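Local coordinates for penicillin-binding protein 2 (Pbp2) (Helicobacter pylori, PDB 5LP5) that probably cross-links peptidoglycan strands as a penicillin-sensitive transpeptidase, working in a cell-wall synthesis complex with MreC to set cell shape, at residues G54-R59 with G190-Y195; L148-Y153 with D277-I282. All coordinates share one frame; numbering follows the deposited sequence.

Contact 1 (G54-R59 with G190-Y195)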
loop_
_atom_site.group_PDB
_atom_site.type_symbol
_atom_site.label_atom_id
_atom_site.label_comp_id
_atom_site.label_asym_id
_atom_site.label_seq_id
_atom_site.Cartn_x
_atom_site.Cartn_y
_atom_site.Cartn_z
ATOM N N GLY A 54 1.112 0.986 -7.668
ATOM C CA GLY A 54 2.175 -0.005 -7.913
ATOM C C GLY A 54 3.403 0.121 -7.023
ATOM O O GLY A 54 3.772 1.216 -6.598
ATOM N N ASN A 55 4.040 -1.015 -6.748
ATOM C CA ASN A 55 5.251 -1.045 -5.930
ATOM C C ASN A 55 6.461 -0.622 -6.737
ATOM O O ASN A 55 6.540 -0.894 -7.940
ATOM C CB ASN A 55 5.530 -2.448 -5.404
ATOM C CG ASN A 55 4.571 -2.879 -4.323
ATOM O OD1 ASN A 55 3.927 -2.065 -3.669
ATOM N ND2 ASN A 55 4.476 -4.187 -4.126
ATOM N N ILE A 56 7.413 0.016 -6.061
ATOM C CA ILE A 56 8.698 0.328 -6.673
ATOM C C ILE A 56 9.780 -0.594 -6.111
ATOM O O ILE A 56 9.982 -0.680 -4.889
ATOM C CB ILE A 56 9.102 1.819 -6.502
ATOM C CG1 ILE A 56 8.083 2.711 -7.193
ATOM C CG2 ILE A 56 10.475 2.094 -7.117
ATOM C CD1 ILE A 56 8.273 4.196 -6.948
ATOM N N THR A 57 10.479 -1.265 -7.027
ATOM C CA THR A 57 11.473 -2.260 -6.650
ATOM C C THR A 57 12.869 -1.950 -7.177
ATOM O O THR A 57 13.063 -1.571 -8.332
ATOM C CB THR A 57 11.075 -3.700 -7.081
ATOM O OG1 THR A 57 10.413 -3.689 -8.356
ATOM C CG2 THR A 57 10.153 -4.291 -6.075
ATOM N N ASP A 58 13.812 -2.065 -6.251
ATOM C CA ASP A 58 15.245 -2.318 -6.476
ATOM C C ASP A 58 15.593 -3.345 -7.584
ATOM O O ASP A 58 14.793 -4.190 -7.993
ATOM C CB ASP A 58 15.771 -2.790 -5.099
ATOM C CG ASP A 58 17.166 -3.309 -5.118
ATOM O OD1 ASP A 58 18.076 -2.580 -4.705
ATOM O OD2 ASP A 58 17.341 -4.476 -5.483
ATOM N N ARG A 59 16.820 -3.254 -8.057
ATOM C CA ARG A 59 17.369 -4.189 -9.047
ATOM C C ARG A 59 17.090 -5.651 -8.735
ATOM O O ARG A 59 16.846 -6.437 -9.635
ATOM C CB ARG A 59 18.877 -3.980 -9.078
ATOM C CG ARG A 59 19.628 -4.810 -10.061
ATOM C CD ARG A 59 21.041 -4.287 -10.184
ATOM N NE ARG A 59 21.525 -4.628 -11.510
ATOM C CZ ARG A 59 21.203 -3.986 -12.620
ATOM N NH1 ARG A 59 20.422 -2.914 -12.596
ATOM N NH2 ARG A 59 21.689 -4.414 -13.767
ATOM N N GLY A 190 10.297 13.264 -8.547
ATOM C CA GLY A 190 11.057 12.102 -8.986
ATOM C C GLY A 190 10.269 11.014 -9.687
ATOM O O GLY A 190 9.328 11.296 -10.442
ATOM N N ILE A 191 10.663 9.767 -9.433
ATOM C CA ILE A 191 10.089 8.596 -10.106
ATOM C C ILE A 191 8.584 8.469 -9.877
ATOM O O ILE A 191 7.851 8.103 -10.795
ATOM C CB ILE A 191 10.819 7.304 -9.669
ATOM C CG1 ILE A 191 12.214 7.270 -10.284
ATOM C CG2 ILE A 191 10.067 6.043 -10.064
ATOM C CD1 ILE A 191 12.260 6.996 -11.764
ATOM N N GLU A 192 8.123 8.766 -8.668
ATOM C CA GLU A 192 6.692 8.709 -8.390
ATOM C C GLU A 192 5.952 9.613 -9.355
ATOM O O GLU A 192 4.827 9.328 -9.748
ATOM C CB GLU A 192 6.398 9.173 -6.979
ATOM C CG GLU A 192 6.833 8.213 -5.893
ATOM C CD GLU A 192 5.839 7.083 -5.639
ATOM O OE1 GLU A 192 5.070 6.750 -6.576
ATOM O OE2 GLU A 192 5.833 6.519 -4.500
ATOM N N LYS A 193 6.580 10.730 -9.706
ATOM C CA LYS A 193 5.996 11.653 -10.649
ATOM C C LYS A 193 6.262 11.215 -12.087
ATOM O O LYS A 193 5.348 11.133 -12.881
ATOM C CB LYS A 193 6.532 13.054 -10.436
ATOM C CG LYS A 193 5.676 14.071 -11.150
ATOM C CD LYS A 193 6.306 15.421 -11.279
ATOM C CE LYS A 193 5.581 16.172 -12.381
ATOM N NZ LYS A 193 5.961 17.599 -12.387
ATOM N N GLU A 194 7.512 10.922 -12.418
ATOM C CA GLU A 194 7.861 10.590 -13.795
ATOM C C GLU A 194 7.021 9.399 -14.287
ATOM O O GLU A 194 6.527 9.403 -15.412
ATOM C CB GLU A 194 9.366 10.319 -13.925
ATOM C CG GLU A 194 9.867 10.029 -15.345
ATOM C CD GLU A 194 10.101 11.247 -16.206
ATOM O OE1 GLU A 194 10.084 12.376 -15.692
ATOM O OE2 GLU A 194 10.337 11.069 -17.409
ATOM N N TYR A 195 6.822 8.404 -13.433
ATOM C CA TYR A 195 6.119 7.199 -13.845
ATOM C C TYR A 195 4.754 7.092 -13.183
ATOM O O TYR A 195 4.290 5.986 -12.873
ATOM C CB TYR A 195 6.994 5.955 -13.584
ATOM C CG TYR A 195 8.161 5.833 -14.559
ATOM C CD1 TYR A 195 9.448 6.209 -14.189
ATOM C CD2 TYR A 195 7.960 5.363 -15.862
ATOM C CE1 TYR A 195 10.496 6.111 -15.084
ATOM C CE2 TYR A 195 9.005 5.258 -16.746
ATOM C CZ TYR A 195 10.268 5.637 -16.355
ATOM O OH TYR A 195 11.326 5.536 -17.236
#

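Contact 2 (L148-Y153 with D277-I282)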
loop_
_atom_site.group_PDB
_atom_site.type_symbol
_atom_site.label_atom_id
_atom_site.label_comp_id
_atom_site.label_asym_id
_atom_site.label_seq_id
_atom_site.Cartn_x
_atom_site.Cartn_y
_atom_site.Cartn_z
ATOM N N LEU A 148 -8.067 1.794 3.835
ATOM C CA LEU A 148 -7.427 2.789 2.970
ATOM C C LEU A 148 -5.961 2.426 2.757
ATOM O O LEU A 148 -5.366 1.718 3.556
ATOM C CB LEU A 148 -7.453 4.174 3.627
ATOM C CG LEU A 148 -8.770 4.762 4.105
ATOM C CD1 LEU A 148 -8.489 5.990 4.964
ATOM C CD2 LEU A 148 -9.659 5.110 2.924
ATOM N N ASP A 149 -5.372 2.961 1.694
ATOM C CA ASP A 149 -3.945 2.837 1.437
ATOM C C ASP A 149 -3.174 4.092 1.837
ATOM O O ASP A 149 -3.616 5.197 1.602
ATOM C CB ASP A 149 -3.689 2.552 -0.050
ATOM C CG ASP A 149 -3.609 1.078 -0.350
ATOM O OD1 ASP A 149 -3.355 0.315 0.619
ATOM O OD2 ASP A 149 -3.790 0.687 -1.539
ATOM N N LYS A 150 -2.011 3.892 2.431
ATOM C CA LYS A 150 -1.082 4.961 2.730
ATOM C C LYS A 150 0.262 4.558 2.155
ATOM O O LYS A 150 0.712 3.457 2.393
ATOM C CB LYS A 150 -0.988 5.159 4.244
ATOM C CG LYS A 150 0.389 5.456 4.780
ATOM C CD LYS A 150 0.315 5.732 6.275
ATOM C CE LYS A 150 1.421 5.021 7.026
ATOM N NZ LYS A 150 1.553 5.597 8.375
ATOM N N ARG A 151 0.897 5.418 1.377
ATOM C CA ARG A 151 2.175 5.090 0.770
ATOM C C ARG A 151 3.196 4.913 1.879
ATOM O O ARG A 151 3.095 5.516 2.959
ATOM C CB ARG A 151 2.610 6.201 -0.192
ATOM C CG ARG A 151 3.684 5.810 -1.212
ATOM C CD ARG A 151 3.156 4.810 -2.243
ATOM N NE ARG A 151 3.978 4.738 -3.462
ATOM C CZ ARG A 151 3.926 3.744 -4.352
ATOM N NH1 ARG A 151 3.077 2.738 -4.189
ATOM N NH2 ARG A 151 4.718 3.748 -5.418
ATOM N N TYR A 152 4.182 4.068 1.613
ATOM C CA TYR A 152 5.217 3.748 2.597
ATOM C C TYR A 152 6.573 3.472 1.946
ATOM O O TYR A 152 6.692 2.640 1.056
ATOM C CB TYR A 152 4.785 2.543 3.432
ATOM C CG TYR A 152 5.765 2.175 4.522
ATOM C CD1 TYR A 152 5.975 3.013 5.624
ATOM C CD2 TYR A 152 6.490 1.001 4.445
ATOM C CE1 TYR A 152 6.888 2.682 6.612
ATOM C CE2 TYR A 152 7.386 0.649 5.431
ATOM C CZ TYR A 152 7.588 1.486 6.507
ATOM O OH TYR A 152 8.505 1.116 7.460
ATOM N N TYR A 153 7.593 4.172 2.428
ATOM C CA TYR A 153 8.961 4.050 1.933
ATOM C C TYR A 153 9.764 3.385 3.050
ATOM O O TYR A 153 10.137 4.028 4.033
ATOM C CB TYR A 153 9.511 5.436 1.538
ATOM C CG TYR A 153 8.617 6.130 0.523
ATOM C CD1 TYR A 153 8.843 5.999 -0.827
ATOM C CD2 TYR A 153 7.501 6.872 0.926
ATOM C CE1 TYR A 153 8.009 6.610 -1.761
ATOM C CE2 TYR A 153 6.660 7.480 -0.001
ATOM C CZ TYR A 153 6.921 7.342 -1.338
ATOM O OH TYR A 153 6.110 7.923 -2.266
ATOM N N ASP A 277 7.837 11.530 5.713
ATOM C CA ASP A 277 7.305 12.723 6.387
ATOM C C ASP A 277 6.335 13.516 5.500
ATOM O O ASP A 277 5.607 14.371 5.991
ATOM C CB ASP A 277 8.447 13.626 6.870
ATOM C CG ASP A 277 9.349 12.949 7.888
ATOM O OD1 ASP A 277 8.872 12.037 8.605
ATOM O OD2 ASP A 277 10.541 13.321 7.968
ATOM N N PHE A 278 6.324 13.230 4.203
ATOM C CA PHE A 278 5.401 13.877 3.289
ATOM C C PHE A 278 4.066 13.136 3.148
ATOM O O PHE A 278 3.070 13.741 2.734
ATOM C CB PHE A 278 6.051 14.063 1.898
ATOM C CG PHE A 278 7.071 15.155 1.864
ATOM C CD1 PHE A 278 8.380 14.904 2.249
ATOM C CD2 PHE A 278 6.716 16.445 1.488
ATOM C CE1 PHE A 278 9.318 15.917 2.255
ATOM C CE2 PHE A 278 7.652 17.463 1.488
ATOM C CZ PHE A 278 8.955 17.197 1.875
ATOM N N VAL A 279 4.024 11.853 3.492
ATOM C CA VAL A 279 2.916 11.010 3.032
ATOM C C VAL A 279 1.499 11.490 3.419
ATOM O O VAL A 279 0.593 11.453 2.570
ATOM C CB VAL A 279 3.128 9.522 3.388
ATOM C CG1 VAL A 279 1.889 8.707 3.048
ATOM C CG2 VAL A 279 4.341 8.971 2.640
ATOM N N GLY A 280 1.290 11.932 4.660
ATOM C CA GLY A 280 -0.031 12.397 5.070
ATOM C C GLY A 280 -0.181 13.900 5.040
ATOM O O GLY A 280 -0.872 14.455 5.885
ATOM N N GLY A 281 0.436 14.566 4.061
ATOM C CA GLY A 281 0.694 16.017 4.126
ATOM C C GLY A 281 1.895 16.251 5.028
ATOM O O GLY A 281 2.092 15.501 5.970
ATOM N N ILE A 282 2.706 17.262 4.741
ATOM C CA ILE A 282 3.884 17.568 5.582
ATOM C C ILE A 282 3.479 18.475 6.731
ATOM O O ILE A 282 2.647 19.367 6.545
ATOM C CB ILE A 282 5.038 18.226 4.768
ATOM C CG1 ILE A 282 6.278 18.436 5.649
ATOM C CG2 ILE A 282 4.596 19.538 4.112
ATOM C CD1 ILE A 282 7.302 17.342 5.534
#

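Contact 1 (G54-R59 with G190-Y195)
Ile56 reaches Ile191 and Glu192 through an extended side chain: chi1 of -62° puts CG1 beside the backbone N, and chi2 of 173° then stretches CD1 toward the helix. Glu192 does the reverse, folding at chi2 (-82°) so that its carboxylate swings round to the strand. The two backbones stay well apart, the nearest alpha carbons being those of Ile56 and Glu192 at 8.8 Å, and the gap is bridged by one methyl. Ile56 CD1 lies 4.0 Å from Ile191 CG2, the branch of Ile191 anti to its own N, whereas the CG1-CD1 arm of Ile191 leads off to the ring edge of Tyr195, one helical turn later. The same Ile56 CD1 is 4.0 Å from Glu192 CD and almost equally far from both oxygens, 4.1 Å to Glu192 OE1 and 4.2 Å to Glu192 OE2, so the methyl stands over the carboxylate face and leaves the oxygen ends to polar partners. Those ends are well supplied. Glu192 OE1 forms a salt bridge with Arg53; Glu192 OE2 forms another with Arg151 NE and probably a hydrogen bond with Tyr153 OH. Such pairing would be expected to favour the ionised carboxylate although Glu192 is buried. Leu199 of helix 196-200 also touches both Ile56 and Glu192. Strand 56-57 thus meets helix 190-194 through one methyl set beside a buried, well-paired carboxylate, a local strand-helix packing contact within the dimerisation domain of this penicillin-binding protein.

Contact 2 (L148-Y153 with D277-I282)
Lys150 opens the contact from strand 144-152, its CG lying 4.0 Å from Val279 CG1, with the two side chains at about a right angle; only this aliphatic base of the lysine is involved. Its neighbour Asp149 packs instead on Thr221 of the MreC chain. At Arg151 the contact passes to the backbone. Val279 CG1 lies 3.4 Å from Arg151 O and 3.8 Å from Arg151 N, and Val279 CG2 is 3.7 Å from Arg151 O, so the forked end of the valine straddles the Arg151 carbonyl oxygen. The alpha carbons of Arg151 and Val279 are accordingly just 6.4 Å apart. Beyond CB, which stays near Val279 CG1, the arginine bends at chi2 (68°) and leaves the interface; its guanidinium group serves Glu192, Gly54 O and Asn67. Tyr153 completes the contact from the loop after the strand. Its CB points toward the turn, and Val279 CG2 meets the ring at its edge, in the ring plane, 3.8 Å from Tyr153 CE2. The valine's chi1 of 173° turns CG1 to the Lys150-Arg151 side and CG2 to the tyrosine ring, while both methyls touch Arg151 O. Val279 itself sits in a type I turn, Phe278 to Gly281, while Phe278 turns off to stack on Tyr165 and pack on Trp287. Nearby, Asn276 ND2 bonds to Tyr153 O. With no polar bond between the segments, van der Waals packing and the burial of 137 Å² in all must hold this small contact, while the guanidinium and hydroxyl ends of Arg151 and Tyr153 are satisfied elsewhere.

Overall arrangement
From the N terminus the chain first passes 54-59, then 148-153, before 190-195 returns to the first of these and closes contact 1 over 130 intervening residues. Contact 2 closes later, when 277-282 comes back to 148-153 over 123 residues. The four segments alternate, so the two loops cross. Strands 56-57 and 144-152 belong to one mixed sheet, bridged by strand 63-76, which pairs antiparallel with both; helix 190-194 packs against the former and the turn ahead of helix 284-291 against the latter. Contact 2 itself joins that turn, part of the transpeptidase domain, to strand 144-152 of the dimerisation domain, and Glu192 links the two contacts, whose centres are 15 Å apart.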